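Local structure of UPF0045 protein MJ1052 (Methanocaldococcus jannaschii, 2EKY) at residues Glu31-Tyr36 with Leu57-Glu62; Val11-Leu16 with Asp72-Ser77. The protein is of unknown function but belongs to the UPF0045 family and may bind thiamine or a related small molecule. All coordinates share one frame; numbering follows the deposited sequence.

Contact 1: residues Glu31-Tyr36 with Leu57-Glu62; sequences EVFKKY and LKAFKE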
# COMPACT_ATOMS: atom_id res chain seq x y z
N GLU B 31 -14.23 -7.32 -13.36
CA GLU B 31 -15.02 -7.22 -14.58
C GLU B 31 -15.12 -5.77 -15.02
O GLU B 31 -15.18 -5.47 -16.22
CB GLU B 31 -16.42 -7.81 -14.37
CG GLU B 31 -16.41 -9.33 -14.30
CD GLU B 31 -15.67 -9.96 -15.47
OE1 GLU B 31 -16.04 -9.68 -16.63
OE2 GLU B 31 -14.71 -10.73 -15.23
N VAL B 32 -15.13 -4.85 -14.06
CA VAL B 32 -15.18 -3.44 -14.37
C VAL B 32 -13.90 -3.04 -15.10
O VAL B 32 -13.94 -2.41 -16.15
CB VAL B 32 -15.33 -2.57 -13.10
CG1 VAL B 32 -15.06 -1.11 -13.43
CG2 VAL B 32 -16.74 -2.72 -12.54
N PHE B 33 -12.75 -3.42 -14.55
CA PHE B 33 -11.48 -3.07 -15.18
C PHE B 33 -11.40 -3.59 -16.62
O PHE B 33 -10.92 -2.88 -17.51
CB PHE B 33 -10.31 -3.62 -14.36
CG PHE B 33 -10.12 -2.91 -13.05
CD1 PHE B 33 -9.88 -1.54 -13.01
CD2 PHE B 33 -10.22 -3.61 -11.85
CE1 PHE B 33 -9.73 -0.88 -11.80
CE2 PHE B 33 -10.08 -2.95 -10.63
CZ PHE B 33 -9.83 -1.58 -10.61
N LYS B 34 -11.87 -4.81 -16.84
CA LYS B 34 -11.83 -5.41 -18.17
C LYS B 34 -12.68 -4.67 -19.19
O LYS B 34 -12.46 -4.80 -20.40
CB LYS B 34 -12.28 -6.88 -18.11
CG LYS B 34 -11.31 -7.80 -17.38
CD LYS B 34 -11.81 -9.23 -17.39
CE LYS B 34 -10.88 -10.14 -16.61
NZ LYS B 34 -11.34 -11.56 -16.64
N LYS B 35 -13.64 -3.88 -18.72
CA LYS B 35 -14.51 -3.12 -19.61
C LYS B 35 -13.80 -1.90 -20.18
O LYS B 35 -14.24 -1.31 -21.16
CB LYS B 35 -15.78 -2.68 -18.88
CG LYS B 35 -16.70 -3.81 -18.49
CD LYS B 35 -17.99 -3.29 -17.86
CE LYS B 35 -17.71 -2.47 -16.60
NZ LYS B 35 -18.96 -2.00 -15.94
N TYR B 36 -12.69 -1.52 -19.55
CA TYR B 36 -11.93 -0.37 -20.00
C TYR B 36 -10.81 -0.77 -20.96
O TYR B 36 -10.54 -1.95 -21.17
CB TYR B 36 -11.35 0.41 -18.80
CG TYR B 36 -12.42 1.09 -17.98
CD1 TYR B 36 -13.24 0.36 -17.11
CD2 TYR B 36 -12.65 2.46 -18.10
CE1 TYR B 36 -14.27 0.98 -16.40
CE2 TYR B 36 -13.68 3.09 -17.40
CZ TYR B 36 -14.48 2.35 -16.55
OH TYR B 36 -15.51 2.96 -15.87
N LEU B 57 -7.46 5.80 -13.78
CA LEU B 57 -8.11 6.53 -12.70
C LEU B 57 -9.64 6.39 -12.81
O LEU B 57 -10.33 6.24 -11.80
CB LEU B 57 -7.70 8.01 -12.73
CG LEU B 57 -6.27 8.26 -12.22
CD1 LEU B 57 -5.78 9.62 -12.67
CD2 LEU B 57 -6.24 8.15 -10.70
N LYS B 58 -10.15 6.43 -14.04
CA LYS B 58 -11.59 6.29 -14.26
C LYS B 58 -12.04 4.89 -13.87
O LYS B 58 -13.05 4.72 -13.18
CB LYS B 58 -11.94 6.52 -15.73
CG LYS B 58 -11.60 7.90 -16.25
CD LYS B 58 -11.79 7.96 -17.76
CE LYS B 58 -11.30 9.29 -18.32
NZ LYS B 58 -11.49 9.36 -19.79
N ALA B 59 -11.29 3.88 -14.32
CA ALA B 59 -11.62 2.49 -14.01
C ALA B 59 -11.58 2.25 -12.51
O ALA B 59 -12.43 1.55 -11.95
CB ALA B 59 -10.64 1.56 -14.73
N PHE B 60 -10.58 2.84 -11.85
CA PHE B 60 -10.41 2.70 -10.41
C PHE B 60 -11.64 3.23 -9.68
O PHE B 60 -12.22 2.54 -8.83
CB PHE B 60 -9.15 3.47 -9.96
CG PHE B 60 -8.92 3.43 -8.47
CD1 PHE B 60 -8.67 2.23 -7.81
CD2 PHE B 60 -8.93 4.61 -7.73
CE1 PHE B 60 -8.45 2.20 -6.44
CE2 PHE B 60 -8.71 4.59 -6.35
CZ PHE B 60 -8.47 3.38 -5.70
N LYS B 61 -12.05 4.45 -10.02
CA LYS B 61 -13.21 5.04 -9.37
C LYS B 61 -14.47 4.20 -9.60
O LYS B 61 -15.26 4.00 -8.68
CB LYS B 61 -13.46 6.47 -9.88
CG LYS B 61 -14.58 7.16 -9.12
CD LYS B 61 -15.01 8.49 -9.73
CE LYS B 61 -16.15 9.10 -8.92
NZ LYS B 61 -16.74 10.33 -9.52
N GLU B 62 -14.65 3.71 -10.81
CA GLU B 62 -15.84 2.92 -11.11
C GLU B 62 -15.84 1.57 -10.41
O GLU B 62 -16.89 1.11 -9.95
CB GLU B 62 -16.00 2.75 -12.62
CG GLU B 62 -17.27 2.02 -13.05
CD GLU B 62 -18.54 2.67 -12.51
OE1 GLU B 62 -18.52 3.88 -12.23
OE2 GLU B 62 -19.56 1.96 -12.38
O HOH W 1 -19.74 -0.54 -13.30

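Contact 2: residues Val11-Leu16 with Asp72-Ser77; sequences VSIIPL and DRVVSS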
# COMPACT_ATOMS: atom_id res chain seq x y z
N VAL B 11 -4.07 -2.42 -8.30
CA VAL B 11 -5.23 -2.02 -7.52
C VAL B 11 -5.73 -3.17 -6.68
O VAL B 11 -5.57 -4.34 -7.03
CB VAL B 11 -6.38 -1.59 -8.46
CG1 VAL B 11 -7.65 -1.32 -7.64
CG2 VAL B 11 -5.98 -0.36 -9.26
N SER B 12 -6.34 -2.83 -5.55
CA SER B 12 -6.95 -3.82 -4.68
C SER B 12 -8.19 -3.12 -4.13
O SER B 12 -8.08 -2.02 -3.59
CB SER B 12 -6.01 -4.22 -3.54
OG SER B 12 -5.81 -3.17 -2.63
N ILE B 13 -9.35 -3.74 -4.31
CA ILE B 13 -10.61 -3.19 -3.82
C ILE B 13 -11.06 -4.11 -2.70
O ILE B 13 -11.46 -5.24 -2.95
CB ILE B 13 -11.71 -3.18 -4.92
CG1 ILE B 13 -11.20 -2.51 -6.20
CG2 ILE B 13 -12.95 -2.46 -4.41
CD1 ILE B 13 -10.89 -1.04 -6.05
N ILE B 14 -10.98 -3.63 -1.46
CA ILE B 14 -11.35 -4.44 -0.30
C ILE B 14 -12.73 -4.11 0.25
O ILE B 14 -12.93 -3.06 0.84
CB ILE B 14 -10.33 -4.27 0.83
CG1 ILE B 14 -8.93 -4.61 0.32
CG2 ILE B 14 -10.70 -5.17 2.01
CD1 ILE B 14 -7.82 -4.35 1.34
N PRO B 15 -13.70 -5.01 0.07
CA PRO B 15 -15.02 -4.70 0.60
C PRO B 15 -15.13 -5.11 2.07
O PRO B 15 -14.62 -6.16 2.47
CB PRO B 15 -15.95 -5.52 -0.29
CG PRO B 15 -15.13 -6.75 -0.55
CD PRO B 15 -13.75 -6.19 -0.82
N LEU B 16 -15.76 -4.26 2.86
CA LEU B 16 -15.98 -4.56 4.26
C LEU B 16 -17.46 -4.91 4.34
O LEU B 16 -18.32 -4.03 4.48
CB LEU B 16 -15.66 -3.36 5.15
CG LEU B 16 -14.17 -3.18 5.51
CD1 LEU B 16 -13.33 -3.06 4.24
CD2 LEU B 16 -14.00 -1.95 6.39
N ASP B 72 -21.36 -1.83 2.68
CA ASP B 72 -21.43 -0.52 3.33
C ASP B 72 -20.11 0.24 3.42
O ASP B 72 -20.11 1.42 3.78
CB ASP B 72 -22.01 -0.65 4.74
CG ASP B 72 -23.45 -1.13 4.74
OD1 ASP B 72 -24.25 -0.59 3.95
OD2 ASP B 72 -23.78 -2.04 5.53
N ARG B 73 -19.00 -0.41 3.12
CA ARG B 73 -17.72 0.27 3.20
C ARG B 73 -16.70 -0.42 2.32
O ARG B 73 -16.66 -1.65 2.23
CB ARG B 73 -17.22 0.29 4.65
CG ARG B 73 -15.97 1.15 4.90
CD ARG B 73 -15.61 1.15 6.38
NE ARG B 73 -14.70 2.24 6.75
CZ ARG B 73 -14.38 2.54 8.00
NH1 ARG B 73 -14.89 1.84 9.01
NH2 ARG B 73 -13.56 3.56 8.25
N VAL B 74 -15.87 0.39 1.66
CA VAL B 74 -14.84 -0.14 0.78
C VAL B 74 -13.52 0.61 0.96
O VAL B 74 -13.50 1.84 1.05
CB VAL B 74 -15.26 -0.03 -0.71
CG1 VAL B 74 -14.15 -0.54 -1.62
CG2 VAL B 74 -16.55 -0.83 -0.95
N VAL B 75 -12.43 -0.14 1.02
CA VAL B 75 -11.10 0.47 1.13
C VAL B 75 -10.40 0.04 -0.16
O VAL B 75 -10.13 -1.14 -0.37
CB VAL B 75 -10.32 -0.07 2.35
CG1 VAL B 75 -8.94 0.57 2.40
CG2 VAL B 75 -11.08 0.23 3.64
N SER B 76 -10.13 1.01 -1.03
CA SER B 76 -9.50 0.70 -2.31
C SER B 76 -8.16 1.39 -2.44
O SER B 76 -8.01 2.54 -2.05
CB SER B 76 -10.42 1.13 -3.45
OG SER B 76 -11.70 0.52 -3.32
N SER B 77 -7.19 0.67 -2.99
CA SER B 77 -5.85 1.19 -3.16
C SER B 77 -5.42 1.17 -4.61
O SER B 77 -5.71 0.23 -5.35
CB SER B 77 -4.85 0.36 -2.34
OG SER B 77 -5.21 0.32 -0.97
O HOH W 2 -7.27 -1.63 -0.53
O HOH W 3 -21.10 -3.85 4.59

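Contact 1: residues Glu31-Tyr36 with Leu57-Glu62
Tyr36 and Phe33 both carry CG anti to their own carbonyl carbon (chi1 -68° and -69°), and these torsions bring the two rings to the methyl group of Ala59. The contact joins the two helices of a ferredoxin-like beta-alpha-beta-beta-alpha-beta fold, helices 23-35 and 53-68, whose segments 31-35 and 57-62 run roughly antiparallel (152°), their axes 9.1 Å apart at closest approach. Alanine suits the meeting point because its single methyl lets the backbones come close, Phe33 CA lying 5.7 Å from Ala59 CA. That methyl touches the two rings differently. Ala59 CB sits over a face of the Tyr36 ring, 3.8 Å from its centroid, in a CH-pi contact, whereas it meets Phe33 at the ring edge, 3.6 Å from CD1. Phenylalanine fits a buried site, its ring reaching on to Val11 of the sheet beneath. Val32, a compact branched residue, lays CG1 against Glu62 CG at 3.9 Å, and the two side chains cross at about a right angle. Tyrosine suits the partly exposed turn just after the helix: its ring packs while its hydroxyl lies beside the aliphatic part of Glu62, OH being 3.3 Å from CB. The opposite charges of Lys35 and Glu62 do not meet directly; a water accepts from Lys35 NZ at 3.1 Å and donates to Glu62 OE2 at 2.7 Å.

Contact 2: residues Val11-Leu16 with Asp72-Ser77
An antiparallel ladder between strands 6-16 and 73-83, the first and last strands in chain order, neighbours in the ferredoxin-like sheet, makes this contact. Ser12 with Ser77 and Ile14 with Val75 are hydrogen-bonded pairs; Val75 N gives Ile14 O a nearly straight bond of 3.0 Å (172° at the hydrogen). Between them, Ile13 faces Ser76 in a non-hydrogen-bonded pair, both side chains turned to the helices. Branched Ile13 suits this buried face: with CG2 anti to its own N and CG1 beside it (chi1 -52°), CG2 meets Val74 CG1 at 3.6 Å and CD1 presses on Ser76 CB at a tight 3.4 Å. Small Ser76 fits beneath, its hydroxyl bonded to His64. Cutting Ile13 back to an alanine would probably leave a gap above Ser76 and Val74 CG1 less well packed. On the other face, one water links Ser12 OG, Ser77 OG and Val75 O, donating to the last at 2.9 Å. Leu16 and Arg73 lie side by side, Leu16 CD2 3.5 Å from Arg73 CD; the arginine reaches Asp81 of the second subunit in a salt bridge and Ala20 O of the fourth. Strand 73-83 pairs with the second subunit, giving the intersubunit beta-sheet of a ferredoxin-like oligomer.

Contact 1 is nested within the chain loop that contact 2 closes: strand 6-16 leads into helix 23-35, and helix 53-68 into strand 73-83, with strands 39-42 and 47-50 in between. The two centres are about 14 Å apart, one in the helical layer and the other in the sheet it covers. Phenylalanines bridge the layers, Phe33 CZ reaching Val11 CG1 at 3.7 Å and Phe60 CE1 reaching Ser76 CB at 3.7 Å. The helix pair and the pair of strands 6-16 and 73-83 therefore share one hydrophobic core. Both contacts also touch the second subunit, where Phe60 packs on Leu78 of that chain, so this core continues to the subunit interface.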